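Local coordinates for protein pilin (Streptococcus pyogenes serotype M1, PDB 3GLD) that forms the shaft of the streptococcal pilus by head-to-tail stacking and intermolecular isopeptide bonding, supporting adhesion to host cells, bacterial aggregation and biofilm formation, at residues Pro111-Asp116 with Asn155-Thr160; Arg175-Asn180 with Asp246-Glu251; Ile199-Lys204 with Asp226-Lys231; Thr255-Ser260 with Met284-Thr289. The protein carries 2 engineered substitutions. All coordinates share one frame; numbering follows the deposited sequence.

Interaction 1: residues Pro111-Asp116 with Asn155-Thr160; sequences PGVSYD and NSLDST
The carboxamide of N155 is the side chain to look at first. With CG anti to its own carbonyl carbon (chi1 -68°), OD1 reaches past the end of the short strand 113-114 and takes the amide hydrogen of D116, 2.6 Å from D116 N to N155 OD1. The N-H points almost straight at the oxygen, though the donor sits above the carboxamide plane. The other arm, ND2, comes obliquely to the Y115 ring, 3.4 Å from CD1, with amide and ring planes turned 67° apart. V113 fills in beside them: its CG1 lies against N155 CB and over the rim of one Y115 face, while its CG2 meets L157 CD1 at 3.8 Å. These groups hang on a very short antiparallel ladder that joins strand 113-114 to strand 151-169. S114 and S156 are its hydrogen-bonded pair, with S114 N to S156 O at 2.9 Å; V113 and L157, the non-hydrogen-bonded pair, face the other way. D158 N to G112 O, 2.7 Å, continues the pairing at a glycine with positive phi. Further out, T118 OG1 and K154 N hold the D116 carboxylate, and V110 N bonds Y115 OH. F39 touches both V113 and N155. N155 also packs on K23, its cross-linking partner in the natural protein; the autocatalytic site, A104, is an engineered alanine close to D116, and N155 keeps its full carboxamide, consistent with an unformed link.

Interaction 2: residues Arg175-Asn180 with Asp246-Glu251; sequences RSKDFN and DDYKSE
Y248 is the packed centre of this contact, buried between the start of strand 179-185 and its own loop. The F179 ring drives its edge into one Y248 face, planes 75° apart, with CD1 3.7 Å from Y248 CD2, nearer the rim than the middle. At the tip, Y248 OH accepts the backbone N-H of N180, 2.8 Å from N180 N, so the ring is packed on a face and held at its hydroxyl. K177 runs out extended, laying CE against Y248 CE1 at 3.7 Å, and the chi4 bend (65°) turns NZ to E251. The contact lies beside the isopeptide site of the second, transthyretin-clan domain: F179 makes a cation-pi contact with cross-linking K166, and Y248 lies close to the catalytic glutamate E245. Towards solvent the contact becomes polar and thinner. K177 NZ meets E251 OE1 on its syn lone pair in a very short salt bridge of 2.5 Å. At the other margin, D246 N bonds N180 O at 2.9 Å, and N180 ND2 reaches D246 OD2 at 3.1 Å, coming from above a carboxylate turned 88° to the amide. Beyond D246 the loop holds its shape through an Asx turn, D247 OD1 accepting from K249 N.

Interaction 3: residues Ile199-Lys204 with Asp226-Lys231; sequences IEKTTK and DGESIK
K204 kinks at chi3 (78°) and chi4 (142°), carrying NZ toward D226, whose CG is anti to its backbone N. The charges still stop short, NZ to OD2 being a long salt bridge of 3.8 Å, and a water closes the gap, donating to D226 OD2 at 2.6 Å and accepting from K204 NZ at 2.8 Å. E228 instead runs extended from a chi1 of -64°, alongside T203, so that OE2 lies 3.4 Å from T203 CG2. I230 places CG1 in the crowded position between backbone N and carbonyl carbon, which turns CG2 onto K201 CB at 3.9 Å, while its CB sits beside I199 CG2. All this is carried by an antiparallel ladder in which strand 196-202 pairs with strand 229-236. E200 faces K231, and T202 faces S229, as hydrogen-bonded pairs; the T202 N to S229 O bond, 2.7 Å, runs nearly along the C=O axis. K201 and I230 form the non-hydrogen-bonded pair between them. K201 NZ is near E228 OE1 but beyond salt-bridge distance; each has another partner: T223 O for the ammonium and K225 N for the carboxylate. Strand 210-215 takes the far side of 196-202, and 229-236 goes on to pair with 151-169; just before strand 229-236, D226 OD1 takes V168 N of 151-169.

Interaction 4: residues Thr255-Ser260 with Met284-Thr289; sequences TNVEVS and MTITFT
Strands 254-261 and 284-291 run antiparallel here, 167° between segment directions, tied by six backbone hydrogen bonds in three pairs (N256 with T289, E258 with T287, S260 with T285), the straightest being E258 N to T287 O at 2.8 Å. On the inward face, V257 stands beside F288. Its CG1, anti to the backbone N, sits over the ring face in a CH-pi contact, 4.3 Å from the centroid, while CG2 lies 3.6 Å from F288 CE2. The same V257 CG1 also touches I286 CG2 at 3.6 Å, so one methyl bridges two neighbours of the opposite strand. M284 CG is anti to the backbone N; the chain then bends at chi2 and chi3, bringing CE to V259 CG1 at 3.6 Å and SD against the S260 backbone. F181 meets F288 edge-to-face, and V243, E245 and Y241 of strand 240-245 close over this apolar side. On the other face, E258 and T287 lie side by side but are joined through a water, which donates to E258 OE2 at 2.5 Å and to T285 O and accepts from T287 OG1. At the end of the ladder, T255 OG1 bonds N290 OD1 of the K166-N290 isopeptide and, weakly, E245 OE2. The apolar face thus borders the cross-link, a setting consistent with a raised pKa for E245, which would suit proton transfer.

Interaction 1 is a surface contact in the first domain; the other three lie in the second, each partly buried. Interactions 1, 3 and 4 are antiparallel ladders reaching one branched sheet, because strand 151-169, a member of the first, also neighbours 229-236 and 284-291. Interaction 2 has no such ladder and relies on an aromatic pair and a charge at a loop. Interaction 4 has the most hydrophobic filling, interaction 3 the most charge and a water-bridged lysine, and interaction 1 chiefly a carboxamide. Interaction 3 is nested within the chain loop closed by interaction 2, and R175 packs on D226. Interactions 1, 2 and 4 adjoin isopeptide sites of their own domains.

Interaction 1: residues Pro111-Asp116 with Asn155-Thr160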
loop_
_atom_site.group_PDB
_atom_site.type_symbol
_atom_site.label_atom_id
_atom_site.label_comp_id
_atom_site.label_asym_id
_atom_site.label_seq_id
_atom_site.Cartn_x
_atom_site.Cartn_y
_atom_site.Cartn_z
ATOM N N PRO A 111 1.560 1.335 -7.413
ATOM C CA PRO A 111 0.124 1.489 -7.694
ATOM C C PRO A 111 -0.735 1.396 -6.437
ATOM O O PRO A 111 -0.480 0.561 -5.578
ATOM C CB PRO A 111 -0.175 0.327 -8.652
ATOM C CG PRO A 111 1.168 -0.038 -9.227
ATOM C CD PRO A 111 2.117 0.158 -8.098
ATOM N N GLY A 112 -1.730 2.276 -6.338
ATOM C CA GLY A 112 -2.594 2.360 -5.170
ATOM C C GLY A 112 -2.036 3.106 -3.958
ATOM O O GLY A 112 -2.748 3.272 -2.961
ATOM N N VAL A 113 -0.769 3.525 -4.014
ATOM C CA VAL A 113 -0.141 4.210 -2.863
ATOM C C VAL A 113 -0.138 5.731 -2.971
ATOM O O VAL A 113 0.298 6.289 -3.965
ATOM C CB VAL A 113 1.314 3.714 -2.585
ATOM C CG1 VAL A 113 1.945 4.510 -1.436
ATOM C CG2 VAL A 113 1.308 2.210 -2.267
ATOM N N SER A 114 -0.643 6.378 -1.930
ATOM C CA SER A 114 -0.573 7.821 -1.782
ATOM C C SER A 114 0.580 8.140 -0.839
ATOM O O SER A 114 0.620 7.642 0.291
ATOM C CB SER A 114 -1.868 8.347 -1.176
ATOM O OG SER A 114 -2.963 8.092 -2.038
ATOM N N TYR A 115 1.502 8.978 -1.307
ATOM C CA TYR A 115 2.744 9.230 -0.600
ATOM C C TYR A 115 2.663 10.358 0.419
ATOM O O TYR A 115 2.050 11.405 0.163
ATOM C CB TYR A 115 3.869 9.470 -1.610
ATOM C CG TYR A 115 4.330 8.178 -2.246
ATOM C CD1 TYR A 115 5.407 7.463 -1.716
ATOM C CD2 TYR A 115 3.662 7.647 -3.352
ATOM C CE1 TYR A 115 5.822 6.269 -2.293
ATOM C CE2 TYR A 115 4.061 6.454 -3.931
ATOM C CZ TYR A 115 5.134 5.765 -3.397
ATOM O OH TYR A 115 5.519 4.588 -3.980
ATOM N N ASP A 116 3.273 10.131 1.581
ATOM C CA ASP A 116 3.413 11.173 2.597
ATOM C C ASP A 116 4.282 12.312 2.074
ATOM O O ASP A 116 5.426 12.102 1.653
ATOM C CB ASP A 116 3.998 10.599 3.888
ATOM C CG ASP A 116 3.810 11.529 5.080
ATOM O OD1 ASP A 116 3.668 12.751 4.863
ATOM O OD2 ASP A 116 3.788 11.035 6.228
ATOM N N ASN A 155 2.414 6.429 4.516
ATOM C CA ASN A 155 1.771 6.314 3.215
ATOM C C ASN A 155 0.441 5.566 3.343
ATOM O O ASN A 155 0.230 4.826 4.319
ATOM C CB ASN A 155 2.680 5.607 2.213
ATOM C CG ASN A 155 3.902 6.428 1.843
ATOM O OD1 ASN A 155 3.984 7.645 2.107
ATOM N ND2 ASN A 155 4.869 5.763 1.224
ATOM N N SER A 156 -0.458 5.773 2.380
ATOM C CA SER A 156 -1.762 5.071 2.373
ATOM C C SER A 156 -1.850 4.109 1.195
ATOM O O SER A 156 -1.584 4.481 0.052
ATOM C CB SER A 156 -2.951 6.046 2.353
ATOM O OG SER A 156 -4.172 5.335 2.593
ATOM N N LEU A 157 -2.170 2.857 1.491
ATOM C CA LEU A 157 -2.363 1.857 0.447
ATOM C C LEU A 157 -3.859 1.716 0.175
ATOM O O LEU A 157 -4.635 1.297 1.043
ATOM C CB LEU A 157 -1.777 0.510 0.871
ATOM C CG LEU A 157 -1.999 -0.648 -0.098
ATOM C CD1 LEU A 157 -1.223 -0.469 -1.401
ATOM C CD2 LEU A 157 -1.619 -1.962 0.609
ATOM N N ASP A 158 -4.254 2.090 -1.029
ATOM C CA ASP A 158 -5.646 1.901 -1.470
ATOM C C ASP A 158 -5.744 0.559 -2.227
ATOM O O ASP A 158 -4.739 0.007 -2.674
ATOM C CB ASP A 158 -6.113 3.094 -2.330
ATOM C CG ASP A 158 -7.654 3.169 -2.479
ATOM O OD1 ASP A 158 -8.392 2.324 -1.919
ATOM O OD2 ASP A 158 -8.122 4.093 -3.162
ATOM N N SER A 159 -6.950 0.023 -2.332
ATOM C CA SER A 159 -7.182 -1.177 -3.135
ATOM C C SER A 159 -8.596 -1.058 -3.663
ATOM O O SER A 159 -9.250 -0.063 -3.425
ATOM C CB SER A 159 -6.950 -2.443 -2.322
ATOM O OG SER A 159 -7.718 -2.427 -1.147
ATOM N N THR A 160 -9.062 -2.031 -4.427
ATOM C CA THR A 160 -10.342 -1.853 -5.098
ATOM C C THR A 160 -11.226 -3.109 -5.012
ATOM O O THR A 160 -10.909 -4.047 -4.277
ATOM C CB THR A 160 -10.124 -1.372 -6.555
ATOM O OG1 THR A 160 -11.373 -0.973 -7.133
ATOM C CG2 THR A 160 -9.436 -2.455 -7.416
#

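Interaction 2: residues Arg175-Asn180 with Asp246-Glu251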
loop_
_atom_site.group_PDB
_atom_site.type_symbol
_atom_site.label_atom_id
_atom_site.label_comp_id
_atom_site.label_asym_id
_atom_site.label_seq_id
_atom_site.Cartn_x
_atom_site.Cartn_y
_atom_site.Cartn_z
ATOM N N ARG A 175 -34.239 -18.053 -15.405
ATOM C CA ARG A 175 -33.778 -17.347 -14.201
ATOM C C ARG A 175 -33.231 -18.260 -13.080
ATOM O O ARG A 175 -32.675 -17.765 -12.087
ATOM C CB ARG A 175 -34.872 -16.411 -13.657
ATOM C CG ARG A 175 -34.906 -15.003 -14.294
ATOM C CD ARG A 175 -35.259 -15.008 -15.793
ATOM N NE ARG A 175 -35.523 -13.649 -16.290
ATOM C CZ ARG A 175 -35.921 -13.365 -17.525
ATOM N NH1 ARG A 175 -36.126 -14.337 -18.410
ATOM N NH2 ARG A 175 -36.147 -12.103 -17.876
ATOM N N SER A 176 -33.351 -19.576 -13.246
ATOM C CA SER A 176 -32.813 -20.518 -12.261
ATOM C C SER A 176 -31.553 -21.278 -12.737
ATOM O O SER A 176 -30.942 -22.040 -11.978
ATOM C CB SER A 176 -33.912 -21.465 -11.762
ATOM O OG SER A 176 -34.369 -22.312 -12.814
ATOM N N LYS A 177 -31.136 -21.016 -13.974
ATOM C CA LYS A 177 -29.959 -21.648 -14.526
ATOM C C LYS A 177 -28.636 -21.084 -13.958
ATOM O O LYS A 177 -28.478 -19.862 -13.801
ATOM C CB LYS A 177 -29.978 -21.533 -16.053
ATOM C CG LYS A 177 -28.754 -22.128 -16.758
ATOM C CD LYS A 177 -28.803 -21.788 -18.234
ATOM C CE LYS A 177 -27.618 -22.365 -18.965
ATOM N NZ LYS A 177 -27.615 -23.876 -18.966
ATOM N N ASP A 178 -27.723 -21.996 -13.625
ATOM C CA ASP A 178 -26.355 -21.631 -13.271
ATOM C C ASP A 178 -25.453 -21.470 -14.488
ATOM O O ASP A 178 -25.285 -22.396 -15.273
ATOM C CB ASP A 178 -25.773 -22.587 -12.239
ATOM C CG ASP A 178 -26.007 -22.091 -10.829
ATOM O OD1 ASP A 178 -25.383 -21.080 -10.422
ATOM O OD2 ASP A 178 -26.852 -22.669 -10.135
ATOM N N PHE A 179 -24.901 -20.267 -14.663
ATOM C CA PHE A 179 -23.952 -20.034 -15.736
ATOM C C PHE A 179 -22.554 -20.170 -15.146
ATOM O O PHE A 179 -22.305 -19.648 -14.059
ATOM C CB PHE A 179 -24.164 -18.650 -16.336
ATOM C CG PHE A 179 -25.495 -18.480 -17.027
ATOM C CD1 PHE A 179 -25.565 -18.503 -18.409
ATOM C CD2 PHE A 179 -26.668 -18.265 -16.289
ATOM C CE1 PHE A 179 -26.780 -18.348 -19.068
ATOM C CE2 PHE A 179 -27.886 -18.123 -16.941
ATOM C CZ PHE A 179 -27.947 -18.167 -18.331
ATOM N N ASN A 180 -21.658 -20.867 -15.855
ATOM C CA ASN A 180 -20.278 -21.079 -15.411
ATOM C C ASN A 180 -19.352 -19.908 -15.753
ATOM O O ASN A 180 -19.427 -19.347 -16.844
ATOM C CB ASN A 180 -19.682 -22.332 -16.040
ATOM C CG ASN A 180 -20.256 -23.622 -15.478
ATOM O OD1 ASN A 180 -20.730 -23.684 -14.341
ATOM N ND2 ASN A 180 -20.204 -24.672 -16.286
ATOM N N ASP A 246 -18.629 -19.385 -19.598
ATOM C CA ASP A 246 -18.750 -20.462 -20.609
ATOM C C ASP A 246 -19.625 -20.019 -21.794
ATOM O O ASP A 246 -20.381 -19.060 -21.706
ATOM C CB ASP A 246 -19.358 -21.748 -20.007
ATOM C CG ASP A 246 -18.333 -22.598 -19.278
ATOM O OD1 ASP A 246 -17.187 -22.132 -19.113
ATOM O OD2 ASP A 246 -18.681 -23.728 -18.874
ATOM N N ASP A 247 -19.514 -20.743 -22.897
ATOM C CA ASP A 247 -20.269 -20.455 -24.103
ATOM C C ASP A 247 -21.619 -21.168 -24.020
ATOM O O ASP A 247 -21.689 -22.390 -23.810
ATOM C CB ASP A 247 -19.465 -20.917 -25.320
ATOM C CG ASP A 247 -20.065 -20.467 -26.641
ATOM O OD1 ASP A 247 -21.267 -20.115 -26.692
ATOM O OD2 ASP A 247 -19.318 -20.489 -27.647
ATOM N N TYR A 248 -22.691 -20.399 -24.166
ATOM C CA TYR A 248 -24.038 -20.967 -24.079
ATOM C C TYR A 248 -24.871 -20.821 -25.344
ATOM O O TYR A 248 -26.102 -20.955 -25.293
ATOM C CB TYR A 248 -24.787 -20.410 -22.859
ATOM C CG TYR A 248 -24.220 -20.926 -21.558
ATOM C CD1 TYR A 248 -24.555 -22.194 -21.092
ATOM C CD2 TYR A 248 -23.344 -20.151 -20.797
ATOM C CE1 TYR A 248 -24.028 -22.694 -19.901
ATOM C CE2 TYR A 248 -22.811 -20.638 -19.599
ATOM C CZ TYR A 248 -23.161 -21.904 -19.155
ATOM O OH TYR A 248 -22.664 -22.413 -17.978
ATOM N N LYS A 249 -24.205 -20.567 -26.471
ATOM C CA LYS A 249 -24.885 -20.408 -27.764
ATOM C C LYS A 249 -25.675 -21.657 -28.226
ATOM O O LYS A 249 -26.801 -21.533 -28.700
ATOM C CB LYS A 249 -23.904 -19.964 -28.854
ATOM C CG LYS A 249 -23.389 -18.548 -28.663
ATOM C CD LYS A 249 -22.901 -17.947 -29.986
ATOM C CE LYS A 249 -21.718 -17.005 -29.754
ATOM N NZ LYS A 249 -21.638 -15.929 -30.781
ATOM N N SER A 250 -25.092 -22.842 -28.053
ATOM C CA SER A 250 -25.812 -24.100 -28.307
ATOM C C SER A 250 -27.067 -24.270 -27.442
ATOM O O SER A 250 -27.958 -25.041 -27.786
ATOM C CB SER A 250 -24.883 -25.314 -28.173
ATOM O OG SER A 250 -24.255 -25.373 -26.903
ATOM N N GLU A 251 -27.145 -23.536 -26.330
ATOM C CA GLU A 251 -28.353 -23.534 -25.504
ATOM C C GLU A 251 -29.305 -22.367 -25.830
ATOM O O GLU A 251 -30.290 -22.132 -25.115
ATOM C CB GLU A 251 -28.002 -23.631 -24.012
ATOM C CG GLU A 251 -27.502 -25.030 -23.613
ATOM C CD GLU A 251 -26.749 -25.038 -22.286
ATOM O OE1 GLU A 251 -27.388 -24.813 -21.240
ATOM O OE2 GLU A 251 -25.515 -25.294 -22.287
#

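Interaction 3: residues Ile199-Lys204 with Asp226-Lys231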
loop_
_atom_site.group_PDB
_atom_site.type_symbol
_atom_site.label_atom_id
_atom_site.label_comp_id
_atom_site.label_asym_id
_atom_site.label_seq_id
_atom_site.Cartn_x
_atom_site.Cartn_y
_atom_site.Cartn_z
ATOM N N ILE A 199 -13.103 -13.412 -1.922
ATOM C CA ILE A 199 -14.262 -13.352 -2.808
ATOM C C ILE A 199 -15.541 -13.631 -2.019
ATOM O O ILE A 199 -15.590 -14.597 -1.241
ATOM C CB ILE A 199 -14.088 -14.333 -3.981
ATOM C CG1 ILE A 199 -12.943 -13.835 -4.870
ATOM C CG2 ILE A 199 -15.412 -14.462 -4.813
ATOM C CD1 ILE A 199 -12.636 -14.689 -6.053
ATOM N N GLU A 200 -16.553 -12.784 -2.211
ATOM C CA GLU A 200 -17.870 -12.957 -1.597
ATOM C C GLU A 200 -18.891 -13.206 -2.693
ATOM O O GLU A 200 -18.955 -12.427 -3.625
ATOM C CB GLU A 200 -18.318 -11.704 -0.827
ATOM C CG GLU A 200 -17.592 -11.439 0.479
ATOM C CD GLU A 200 -18.146 -10.211 1.230
ATOM O OE1 GLU A 200 -19.082 -9.545 0.716
ATOM O OE2 GLU A 200 -17.631 -9.912 2.331
ATOM N N LYS A 201 -19.671 -14.288 -2.577
ATOM C CA LYS A 201 -20.746 -14.588 -3.513
ATOM C C LYS A 201 -22.083 -14.305 -2.857
ATOM O O LYS A 201 -22.350 -14.794 -1.752
ATOM C CB LYS A 201 -20.691 -16.056 -4.001
ATOM C CG LYS A 201 -21.855 -16.415 -4.942
ATOM C CD LYS A 201 -21.673 -17.779 -5.622
ATOM C CE LYS A 201 -23.001 -18.226 -6.217
ATOM N NZ LYS A 201 -22.904 -19.442 -7.063
ATOM N N THR A 202 -22.917 -13.514 -3.541
ATOM C CA THR A 202 -24.250 -13.146 -3.056
ATOM C C THR A 202 -25.334 -13.803 -3.915
ATOM O O THR A 202 -25.271 -13.757 -5.140
ATOM C CB THR A 202 -24.419 -11.609 -3.046
ATOM O OG1 THR A 202 -23.380 -11.044 -2.240
ATOM C CG2 THR A 202 -25.780 -11.179 -2.487
ATOM N N THR A 203 -26.293 -14.438 -3.246
ATOM C CA THR A 203 -27.430 -15.084 -3.885
ATOM C C THR A 203 -28.690 -14.398 -3.400
ATOM O O THR A 203 -28.710 -13.765 -2.342
ATOM C CB THR A 203 -27.505 -16.598 -3.546
ATOM O OG1 THR A 203 -27.637 -16.772 -2.126
ATOM C CG2 THR A 203 -26.255 -17.325 -4.024
ATOM N N LYS A 204 -29.743 -14.486 -4.196
ATOM C CA LYS A 204 -31.030 -13.958 -3.787
ATOM C C LYS A 204 -31.489 -14.756 -2.559
ATOM O O LYS A 204 -31.215 -15.953 -2.444
ATOM C CB LYS A 204 -32.011 -14.073 -4.955
ATOM C CG LYS A 204 -31.359 -13.717 -6.302
ATOM C CD LYS A 204 -32.314 -13.727 -7.488
ATOM C CE LYS A 204 -33.182 -12.472 -7.526
ATOM N NZ LYS A 204 -33.404 -11.977 -8.921
ATOM N N ASP A 226 -29.212 -15.625 -12.600
ATOM C CA ASP A 226 -29.753 -14.274 -12.692
ATOM C C ASP A 226 -29.813 -13.597 -11.322
ATOM O O ASP A 226 -30.277 -14.206 -10.351
ATOM C CB ASP A 226 -31.181 -14.325 -13.267
ATOM C CG ASP A 226 -31.833 -12.960 -13.313
ATOM O OD1 ASP A 226 -31.374 -12.119 -14.108
ATOM O OD2 ASP A 226 -32.804 -12.726 -12.553
ATOM N N GLY A 227 -29.397 -12.326 -11.252
ATOM C CA GLY A 227 -29.494 -11.584 -10.008
ATOM C C GLY A 227 -28.460 -11.957 -8.936
ATOM O O GLY A 227 -28.514 -11.458 -7.817
ATOM N N GLU A 228 -27.507 -12.811 -9.264
ATOM C CA GLU A 228 -26.459 -13.149 -8.288
ATOM C C GLU A 228 -25.161 -12.437 -8.652
ATOM O O GLU A 228 -25.004 -11.962 -9.789
ATOM C CB GLU A 228 -26.253 -14.676 -8.233
ATOM C CG GLU A 228 -27.492 -15.411 -7.742
ATOM C CD GLU A 228 -27.302 -16.923 -7.583
ATOM O OE1 GLU A 228 -26.370 -17.513 -8.179
ATOM O OE2 GLU A 228 -28.095 -17.509 -6.830
ATOM N N SER A 229 -24.221 -12.364 -7.701
ATOM C CA SER A 229 -22.943 -11.776 -8.025
ATOM C C SER A 229 -21.820 -12.351 -7.151
ATOM O O SER A 229 -22.072 -12.897 -6.066
ATOM C CB SER A 229 -23.012 -10.241 -7.855
ATOM O OG SER A 229 -23.242 -9.891 -6.479
ATOM N N ILE A 230 -20.592 -12.226 -7.646
ATOM C CA ILE A 230 -19.414 -12.338 -6.797
ATOM C C ILE A 230 -18.739 -10.958 -6.724
ATOM O O ILE A 230 -18.963 -10.108 -7.596
ATOM C CB ILE A 230 -18.393 -13.394 -7.275
ATOM C CG1 ILE A 230 -17.795 -13.047 -8.645
ATOM C CG2 ILE A 230 -19.010 -14.810 -7.243
ATOM C CD1 ILE A 230 -16.420 -13.662 -8.857
ATOM N N LYS A 231 -17.919 -10.766 -5.689
ATOM C CA LYS A 231 -17.178 -9.539 -5.488
ATOM C C LYS A 231 -15.819 -9.919 -4.871
ATOM O O LYS A 231 -15.763 -10.499 -3.778
ATOM C CB LYS A 231 -17.934 -8.591 -4.554
ATOM C CG LYS A 231 -17.327 -7.157 -4.512
ATOM C CD LYS A 231 -17.758 -6.366 -3.298
ATOM C CE LYS A 231 -19.236 -6.093 -3.285
ATOM N NZ LYS A 231 -19.583 -5.012 -2.303
HETATM O O HOH W 1 -34.065 -14.094 -10.669
#

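Interaction 4: residues Thr255-Ser260 with Met284-Thr289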
loop_
_atom_site.group_PDB
_atom_site.type_symbol
_atom_site.label_atom_id
_atom_site.label_comp_id
_atom_site.label_asym_id
_atom_site.label_seq_id
_atom_site.Cartn_x
_atom_site.Cartn_y
_atom_site.Cartn_z
ATOM N N THR A 255 -24.827 -13.824 -25.336
ATOM C CA THR A 255 -24.141 -13.245 -24.189
ATOM C C THR A 255 -23.455 -11.929 -24.548
ATOM O O THR A 255 -22.742 -11.836 -25.552
ATOM C CB THR A 255 -23.151 -14.237 -23.580
ATOM O OG1 THR A 255 -23.861 -15.414 -23.194
ATOM C CG2 THR A 255 -22.461 -13.636 -22.329
ATOM N N ASN A 256 -23.716 -10.914 -23.728
ATOM C CA ASN A 256 -23.066 -9.624 -23.855
ATOM C C ASN A 256 -22.487 -9.180 -22.511
ATOM O O ASN A 256 -23.062 -9.469 -21.446
ATOM C CB ASN A 256 -24.028 -8.577 -24.417
ATOM C CG ASN A 256 -24.390 -8.837 -25.894
ATOM O OD1 ASN A 256 -25.278 -9.654 -26.204
ATOM N ND2 ASN A 256 -23.721 -8.127 -26.803
ATOM N N VAL A 257 -21.348 -8.498 -22.571
ATOM C CA VAL A 257 -20.590 -8.112 -21.376
ATOM C C VAL A 257 -20.600 -6.605 -21.213
ATOM O O VAL A 257 -20.235 -5.882 -22.128
ATOM C CB VAL A 257 -19.103 -8.559 -21.462
ATOM C CG1 VAL A 257 -18.403 -8.327 -20.129
ATOM C CG2 VAL A 257 -18.995 -10.020 -21.822
ATOM N N GLU A 258 -21.004 -6.121 -20.054
ATOM C CA GLU A 258 -20.831 -4.707 -19.768
ATOM C C GLU A 258 -19.684 -4.509 -18.771
ATOM O O GLU A 258 -19.682 -5.119 -17.702
ATOM C CB GLU A 258 -22.108 -4.084 -19.224
ATOM C CG GLU A 258 -21.970 -2.577 -19.031
ATOM C CD GLU A 258 -23.085 -2.019 -18.178
ATOM O OE1 GLU A 258 -24.023 -1.432 -18.749
ATOM O OE2 GLU A 258 -23.048 -2.199 -16.940
ATOM N N VAL A 259 -18.732 -3.648 -19.126
ATOM C CA VAL A 259 -17.565 -3.357 -18.294
ATOM C C VAL A 259 -17.646 -1.920 -17.803
ATOM O O VAL A 259 -17.450 -0.985 -18.566
ATOM C CB VAL A 259 -16.232 -3.570 -19.068
ATOM C CG1 VAL A 259 -15.023 -3.289 -18.159
ATOM C CG2 VAL A 259 -16.148 -4.993 -19.630
ATOM N N SER A 260 -17.939 -1.743 -16.525
ATOM C CA SER A 260 -18.309 -0.430 -16.029
ATOM C C SER A 260 -17.519 -0.027 -14.781
ATOM O O SER A 260 -17.928 -0.370 -13.675
ATOM C CB SER A 260 -19.818 -0.407 -15.731
ATOM O OG SER A 260 -20.202 0.827 -15.175
ATOM N N MET A 284 -14.932 -1.713 -9.858
ATOM C CA MET A 284 -15.318 -2.168 -11.187
ATOM C C MET A 284 -16.549 -3.040 -11.120
ATOM O O MET A 284 -16.589 -3.964 -10.316
ATOM C CB MET A 284 -14.166 -2.948 -11.833
ATOM C CG MET A 284 -14.547 -3.651 -13.163
ATOM S SD MET A 284 -15.019 -2.501 -14.467
ATOM C CE MET A 284 -13.403 -2.100 -15.166
ATOM N N THR A 285 -17.543 -2.799 -11.992
ATOM C CA THR A 285 -18.680 -3.709 -12.085
ATOM C C THR A 285 -18.833 -4.234 -13.505
ATOM O O THR A 285 -18.930 -3.455 -14.450
ATOM C CB THR A 285 -19.985 -3.049 -11.627
ATOM O OG1 THR A 285 -19.831 -2.607 -10.294
ATOM C CG2 THR A 285 -21.151 -4.053 -11.655
ATOM N N ILE A 286 -18.841 -5.562 -13.632
ATOM C CA ILE A 286 -18.931 -6.233 -14.909
ATOM C C ILE A 286 -20.170 -7.125 -14.894
ATOM O O ILE A 286 -20.290 -8.031 -14.061
ATOM C CB ILE A 286 -17.683 -7.083 -15.207
ATOM C CG1 ILE A 286 -16.419 -6.212 -15.091
ATOM C CG2 ILE A 286 -17.809 -7.746 -16.578
ATOM C CD1 ILE A 286 -15.138 -6.908 -15.468
ATOM N N THR A 287 -21.077 -6.848 -15.831
ATOM C CA THR A 287 -22.352 -7.544 -15.930
ATOM C C THR A 287 -22.427 -8.396 -17.191
ATOM O O THR A 287 -22.266 -7.900 -18.308
ATOM C CB THR A 287 -23.486 -6.538 -15.929
ATOM O OG1 THR A 287 -23.283 -5.625 -14.839
ATOM C CG2 THR A 287 -24.885 -7.241 -15.808
ATOM N N PHE A 288 -22.664 -9.689 -16.986
ATOM C CA PHE A 288 -22.919 -10.602 -18.096
ATOM C C PHE A 288 -24.433 -10.726 -18.288
ATOM O O PHE A 288 -25.162 -11.141 -17.392
ATOM C CB PHE A 288 -22.276 -11.953 -17.824
ATOM C CG PHE A 288 -20.784 -11.965 -17.984
ATOM C CD1 PHE A 288 -19.950 -11.480 -16.961
ATOM C CD2 PHE A 288 -20.200 -12.474 -19.137
ATOM C CE1 PHE A 288 -18.577 -11.513 -17.093
ATOM C CE2 PHE A 288 -18.815 -12.517 -19.276
ATOM C CZ PHE A 288 -17.992 -12.032 -18.242
ATOM N N THR A 289 -24.908 -10.302 -19.445
ATOM C CA THR A 289 -26.332 -10.426 -19.766
ATOM C C THR A 289 -26.469 -11.577 -20.724
ATOM O O THR A 289 -25.834 -11.576 -21.800
ATOM C CB THR A 289 -26.885 -9.135 -20.399
ATOM O OG1 THR A 289 -26.706 -8.070 -19.464
ATOM C CG2 THR A 289 -28.396 -9.253 -20.736
HETATM O O HOH W 2 -21.744 -3.587 -15.276
#